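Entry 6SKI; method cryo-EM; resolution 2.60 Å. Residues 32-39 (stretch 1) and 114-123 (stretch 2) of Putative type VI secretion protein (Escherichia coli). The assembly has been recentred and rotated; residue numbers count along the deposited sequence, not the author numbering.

Stretch 1 (32-39) ARGVTLTI
Stretch 2 (114-123) VLKKDQTSAQ

This is a parallel two-strand pairing, zipped by backbone hydrogen bonds and closed at its N-terminal end by an arginine that reaches into the carbonyl-lined loop leading into the second strand. Residues 32-39 are extended throughout; 114-120 form a loop that turns through Lys 117 (phi/psi -62/-21) and Asp 118 (-122/3), and the strand starts at Ser 121. The two strands run the same way, their axes 23° apart and 4.6 Å at closest approach. Register places Thr 36 beside Ser 121, Leu 37 beside Ala 122 and Thr 38 beside Gln 123, with CA-CA distances of 4.5, 4.8 and 4.8 Å.

Three hydrogen bonds fix that register. Thr 36 N donates to Thr 120 O (2.8 Å), Ala 122 N to Thr 36 O (2.9 Å), and Thr 38 N to Ala 122 O (2.9 Å). Thr 36 and Ala 122 thus each use both N and O across the seam, whereas Leu 37 offers its CA, 3.5 Å from Ala 122 O. Similar CA-H...O contacts join Val 35 CA to Thr 120 O (3.2 Å) and Gln 123 CA to Thr 38 O (3.3 Å).

Side chains alternate between the faces. Thr 36, Thr 38, Ser 121 and Gln 123 share one; the beta-branched threonines, both m in chi1, suit extended backbone, and Thr 38 OG1 is hydrogen-bonded elsewhere in the structure. Leu 37 and Ala 122 occupy the other face. Leu 37, chi1 t and chi2 p, brings CD1 to 3.7 Å from Ala 122 CB, so a long apolar chain packs against a short one. Val 35 (m) is buried too, its CG1 4.3 Å from CD1 of Leu 115 (m, t).

Arg 33 has the largest covered area, 96 Å² of its surface. Its CB points toward the loop; chi1 is -93°, between wells, followed by chi2 t and chi3 m. NH1 donates to Gln 119 O (2.8 Å), which lies at the guanidinium edge, and also comes within 2.6 Å of Lys 116 O. Lys 117 O sits over one face, 3.8 Å from NE. A long cationic side chain suits this cluster of carbonyls.

The loop braces itself with Gln 119 (t, t), whose NE2 donates to Ser 121 O (2.8 Å) while OE1 accepts a weak bond from Lys 116 N (3.3 Å). The lysines and Asp 118 remain exposed. In all, 552 Å² is buried between the stretches.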

ATOM      1  N   ALA A  32      10.303   0.834 -38.237  1.00 60.15           N
ATOM      2  CA  ALA A  32      10.424   0.951 -36.792  1.00 60.15           C
ATOM      3  C   ALA A  32       9.475  -0.031 -36.123  1.00 60.15           C
ATOM      4  O   ALA A  32       8.287  -0.077 -36.458  1.00 60.15           O
ATOM      5  CB  ALA A  32      10.130   2.376 -36.326  1.00 60.15           C
ATOM      6  N   ARG A  33      10.007  -0.815 -35.189  1.00 59.25           N
ATOM      7  CA  ARG A  33       9.182  -1.701 -34.382  1.00 59.25           C
ATOM      8  C   ARG A  33       8.143  -0.896 -33.621  1.00 59.25           C
ATOM      9  O   ARG A  33       8.335   0.283 -33.330  1.00 59.25           O
ATOM     10  CB  ARG A  33      10.040  -2.453 -33.371  1.00 59.25           C
ATOM     11  CG  ARG A  33      10.542  -3.808 -33.787  1.00 59.25           C
ATOM     12  CD  ARG A  33      11.423  -4.340 -32.675  1.00 59.25           C
ATOM     13  NE  ARG A  33      12.591  -3.488 -32.484  1.00 59.25           N
ATOM     14  CZ  ARG A  33      13.377  -3.520 -31.414  1.00 59.25           C
ATOM     15  NH1 ARG A  33      13.121  -4.359 -30.424  1.00 59.25           N
ATOM     16  NH2 ARG A  33      14.419  -2.707 -31.334  1.00 59.25           N
ATOM     17  N   GLY A  34       7.029  -1.540 -33.296  1.00 54.99           N
ATOM     18  CA  GLY A  34       6.094  -1.025 -32.315  1.00 54.99           C
ATOM     19  C   GLY A  34       6.144  -1.900 -31.073  1.00 54.99           C
ATOM     20  O   GLY A  34       5.709  -3.052 -31.101  1.00 54.99           O
ATOM     21  N   VAL A  35       6.683  -1.341 -29.993  1.00 52.63           N
ATOM     22  CA  VAL A  35       6.878  -2.088 -28.756  1.00 52.63           C
ATOM     23  C   VAL A  35       5.808  -1.687 -27.750  1.00 52.63           C
ATOM     24  O   VAL A  35       5.535  -0.498 -27.555  1.00 52.63           O
ATOM     25  CB  VAL A  35       8.300  -1.895 -28.196  1.00 52.63           C
ATOM     26  CG1 VAL A  35       9.316  -2.058 -29.308  1.00 52.63           C
ATOM     27  CG2 VAL A  35       8.472  -0.547 -27.530  1.00 52.63           C
ATOM     28  N   THR A  36       5.141  -2.683 -27.177  1.00 50.29           N
ATOM     29  CA  THR A  36       4.212  -2.448 -26.079  1.00 50.29           C
ATOM     30  C   THR A  36       5.000  -2.341 -24.783  1.00 50.29           C
ATOM     31  O   THR A  36       5.531  -3.338 -24.288  1.00 50.29           O
ATOM     32  CB  THR A  36       3.185  -3.570 -25.998  1.00 50.29           C
ATOM     33  OG1 THR A  36       2.801  -3.961 -27.321  1.00 50.29           O
ATOM     34  CG2 THR A  36       1.961  -3.112 -25.234  1.00 50.29           C
ATOM     35  N   LEU A  37       5.076  -1.144 -24.224  1.00 46.97           N
ATOM     36  CA  LEU A  37       5.817  -0.913 -22.995  1.00 46.97           C
ATOM     37  C   LEU A  37       4.846  -0.897 -21.826  1.00 46.97           C
ATOM     38  O   LEU A  37       3.921  -0.081 -21.791  1.00 46.97           O
ATOM     39  CB  LEU A  37       6.602   0.395 -23.064  1.00 46.97           C
ATOM     40  CG  LEU A  37       7.455   0.722 -21.844  1.00 46.97           C
ATOM     41  CD1 LEU A  37       8.497  -0.347 -21.613  1.00 46.97           C
ATOM     42  CD2 LEU A  37       8.116   2.056 -22.047  1.00 46.97           C
ATOM     43  N   THR A  38       5.058  -1.797 -20.876  1.00 44.07           N
ATOM     44  CA  THR A  38       4.252  -1.874 -19.670  1.00 44.07           C
ATOM     45  C   THR A  38       5.057  -1.335 -18.501  1.00 44.07           C
ATOM     46  O   THR A  38       6.192  -1.764 -18.273  1.00 44.07           O
ATOM     47  CB  THR A  38       3.819  -3.310 -19.388  1.00 44.07           C
ATOM     48  OG1 THR A  38       3.562  -3.981 -20.625  1.00 44.07           O
ATOM     49  CG2 THR A  38       2.568  -3.321 -18.543  1.00 44.07           C
ATOM     50  N   ILE A  39       4.475  -0.397 -17.764  1.00 43.08           N
ATOM     51  CA  ILE A  39       5.103   0.167 -16.580  1.00 43.08           C
ATOM     52  C   ILE A  39       4.427  -0.445 -15.366  1.00 43.08           C
ATOM     53  O   ILE A  39       3.222  -0.261 -15.157  1.00 43.08           O
ATOM     54  CB  ILE A  39       5.014   1.698 -16.560  1.00 43.08           C
ATOM     55  CG1 ILE A  39       5.393   2.265 -17.928  1.00 43.08           C
ATOM     56  CG2 ILE A  39       5.909   2.261 -15.475  1.00 43.08           C
ATOM     57  CD1 ILE A  39       5.380   3.769 -17.992  1.00 43.08           C
ATOM     58  N   VAL A 114      17.556  -3.319 -21.933  1.00 58.18           N
ATOM     59  CA  VAL A 114      17.930  -3.159 -23.331  1.00 58.18           C
ATOM     60  C   VAL A 114      17.102  -4.138 -24.146  1.00 58.18           C
ATOM     61  O   VAL A 114      17.111  -5.345 -23.873  1.00 58.18           O
ATOM     62  CB  VAL A 114      19.433  -3.395 -23.548  1.00 58.18           C
ATOM     63  CG1 VAL A 114      19.731  -3.565 -25.025  1.00 58.18           C
ATOM     64  CG2 VAL A 114      20.238  -2.250 -22.971  1.00 58.18           C
ATOM     65  N   LEU A 115      16.388  -3.627 -25.141  1.00 58.95           N
ATOM     66  CA  LEU A 115      15.515  -4.494 -25.909  1.00 58.95           C
ATOM     67  C   LEU A 115      16.317  -5.279 -26.938  1.00 58.95           C
ATOM     68  O   LEU A 115      17.395  -4.872 -27.375  1.00 58.95           O
ATOM     69  CB  LEU A 115      14.417  -3.690 -26.602  1.00 58.95           C
ATOM     70  CG  LEU A 115      13.642  -2.718 -25.717  1.00 58.95           C
ATOM     71  CD1 LEU A 115      12.505  -2.092 -26.492  1.00 58.95           C
ATOM     72  CD2 LEU A 115      13.131  -3.428 -24.481  1.00 58.95           C
ATOM     73  N   LYS A 116      15.772  -6.427 -27.319  1.00 62.52           N
ATOM     74  CA  LYS A 116      16.401  -7.256 -28.328  1.00 62.52           C
ATOM     75  C   LYS A 116      16.049  -6.737 -29.718  1.00 62.52           C
ATOM     76  O   LYS A 116      15.223  -5.838 -29.887  1.00 62.52           O
ATOM     77  CB  LYS A 116      15.971  -8.711 -28.164  1.00 62.52           C
ATOM     78  CG  LYS A 116      15.881  -9.150 -26.715  1.00 62.52           C
ATOM     79  CD  LYS A 116      16.373 -10.569 -26.522  1.00 62.52           C
ATOM     80  CE  LYS A 116      17.047 -10.723 -25.173  1.00 62.52           C
ATOM     81  NZ  LYS A 116      18.023  -9.629 -24.912  1.00 62.52           N
ATOM     82  N   LYS A 117      16.700  -7.315 -30.728  1.00 65.35           N
ATOM     83  CA  LYS A 117      16.450  -6.906 -32.104  1.00 65.35           C
ATOM     84  C   LYS A 117      15.011  -7.159 -32.532  1.00 65.35           C
ATOM     85  O   LYS A 117      14.541  -6.535 -33.488  1.00 65.35           O
ATOM     86  CB  LYS A 117      17.404  -7.644 -33.042  1.00 65.35           C
ATOM     87  CG  LYS A 117      18.759  -6.979 -33.212  1.00 65.35           C
ATOM     88  CD  LYS A 117      19.761  -7.858 -33.964  1.00 65.35           C
ATOM     89  CE  LYS A 117      19.160  -8.660 -35.124  1.00 65.35           C
ATOM     90  NZ  LYS A 117      18.178  -7.921 -35.978  1.00 65.35           N
ATOM     91  N   ASP A 118      14.301  -8.052 -31.845  1.00 63.56           N
ATOM     92  CA  ASP A 118      12.965  -8.466 -32.246  1.00 63.56           C
ATOM     93  C   ASP A 118      11.926  -8.220 -31.163  1.00 63.56           C
ATOM     94  O   ASP A 118      10.754  -8.566 -31.353  1.00 63.56           O
ATOM     95  CB  ASP A 118      12.976  -9.948 -32.625  1.00 63.56           C
ATOM     96  CG  ASP A 118      12.938 -10.169 -34.119  1.00 63.56           C
ATOM     97  OD1 ASP A 118      12.627 -11.299 -34.545  1.00 63.56           O
ATOM     98  OD2 ASP A 118      13.219  -9.211 -34.869  1.00 63.56           O
ATOM     99  N   GLN A 119      12.317  -7.631 -30.036  1.00 58.05           N
ATOM    100  CA  GLN A 119      11.425  -7.525 -28.889  1.00 58.05           C
ATOM    101  C   GLN A 119      10.363  -6.461 -29.136  1.00 58.05           C
ATOM    102  O   GLN A 119      10.686  -5.286 -29.340  1.00 58.05           O
ATOM    103  CB  GLN A 119      12.226  -7.207 -27.632  1.00 58.05           C
ATOM    104  CG  GLN A 119      11.420  -7.300 -26.360  1.00 58.05           C
ATOM    105  CD  GLN A 119      12.275  -7.175 -25.126  1.00 58.05           C
ATOM    106  OE1 GLN A 119      13.470  -7.460 -25.154  1.00 58.05           O
ATOM    107  NE2 GLN A 119      11.670  -6.744 -24.030  1.00 58.05           N
ATOM    108  N   THR A 120       9.096  -6.870 -29.109  1.00 55.24           N
ATOM    109  CA  THR A 120       7.969  -5.973 -29.323  1.00 55.24           C
ATOM    110  C   THR A 120       7.137  -5.765 -28.065  1.00 55.24           C
ATOM    111  O   THR A 120       6.059  -5.168 -28.139  1.00 55.24           O
ATOM    112  CB  THR A 120       7.082  -6.496 -30.453  1.00 55.24           C
ATOM    113  OG1 THR A 120       7.057  -7.927 -30.421  1.00 55.24           O
ATOM    114  CG2 THR A 120       7.608  -6.032 -31.799  1.00 55.24           C
ATOM    115  N   SER A 121       7.601  -6.252 -26.918  1.00 51.79           N
ATOM    116  CA  SER A 121       6.944  -5.988 -25.648  1.00 51.79           C
ATOM    117  C   SER A 121       8.010  -5.891 -24.572  1.00 51.79           C
ATOM    118  O   SER A 121       8.893  -6.745 -24.484  1.00 51.79           O
ATOM    119  CB  SER A 121       5.930  -7.077 -25.286  1.00 51.79           C
ATOM    120  OG  SER A 121       5.253  -7.555 -26.431  1.00 51.79           O
ATOM    121  N   ALA A 122       7.913  -4.850 -23.751  1.00 47.53           N
ATOM    122  CA  ALA A 122       8.902  -4.587 -22.722  1.00 47.53           C
ATOM    123  C   ALA A 122       8.191  -4.240 -21.426  1.00 47.53           C
ATOM    124  O   ALA A 122       7.037  -3.810 -21.423  1.00 47.53           O
ATOM    125  CB  ALA A 122       9.848  -3.452 -23.120  1.00 47.53           C
ATOM    126  N   GLN A 123       8.897  -4.438 -20.319  1.00 44.94           N
ATOM    127  CA  GLN A 123       8.373  -4.140 -18.997  1.00 44.94           C
ATOM    128  C   GLN A 123       9.390  -3.328 -18.217  1.00 44.94           C
ATOM    129  O   GLN A 123      10.576  -3.667 -18.194  1.00 44.94           O
ATOM    130  CB  GLN A 123       8.035  -5.415 -18.231  1.00 44.94           C
ATOM    131  CG  GLN A 123       6.641  -5.930 -18.464  1.00 44.94           C
ATOM    132  CD  GLN A 123       6.356  -7.169 -17.663  1.00 44.94           C
ATOM    133  OE1 GLN A 123       7.176  -7.600 -16.856  1.00 44.94           O
ATOM    134  NE2 GLN A 123       5.184  -7.750 -17.871  1.00 44.94           N
TER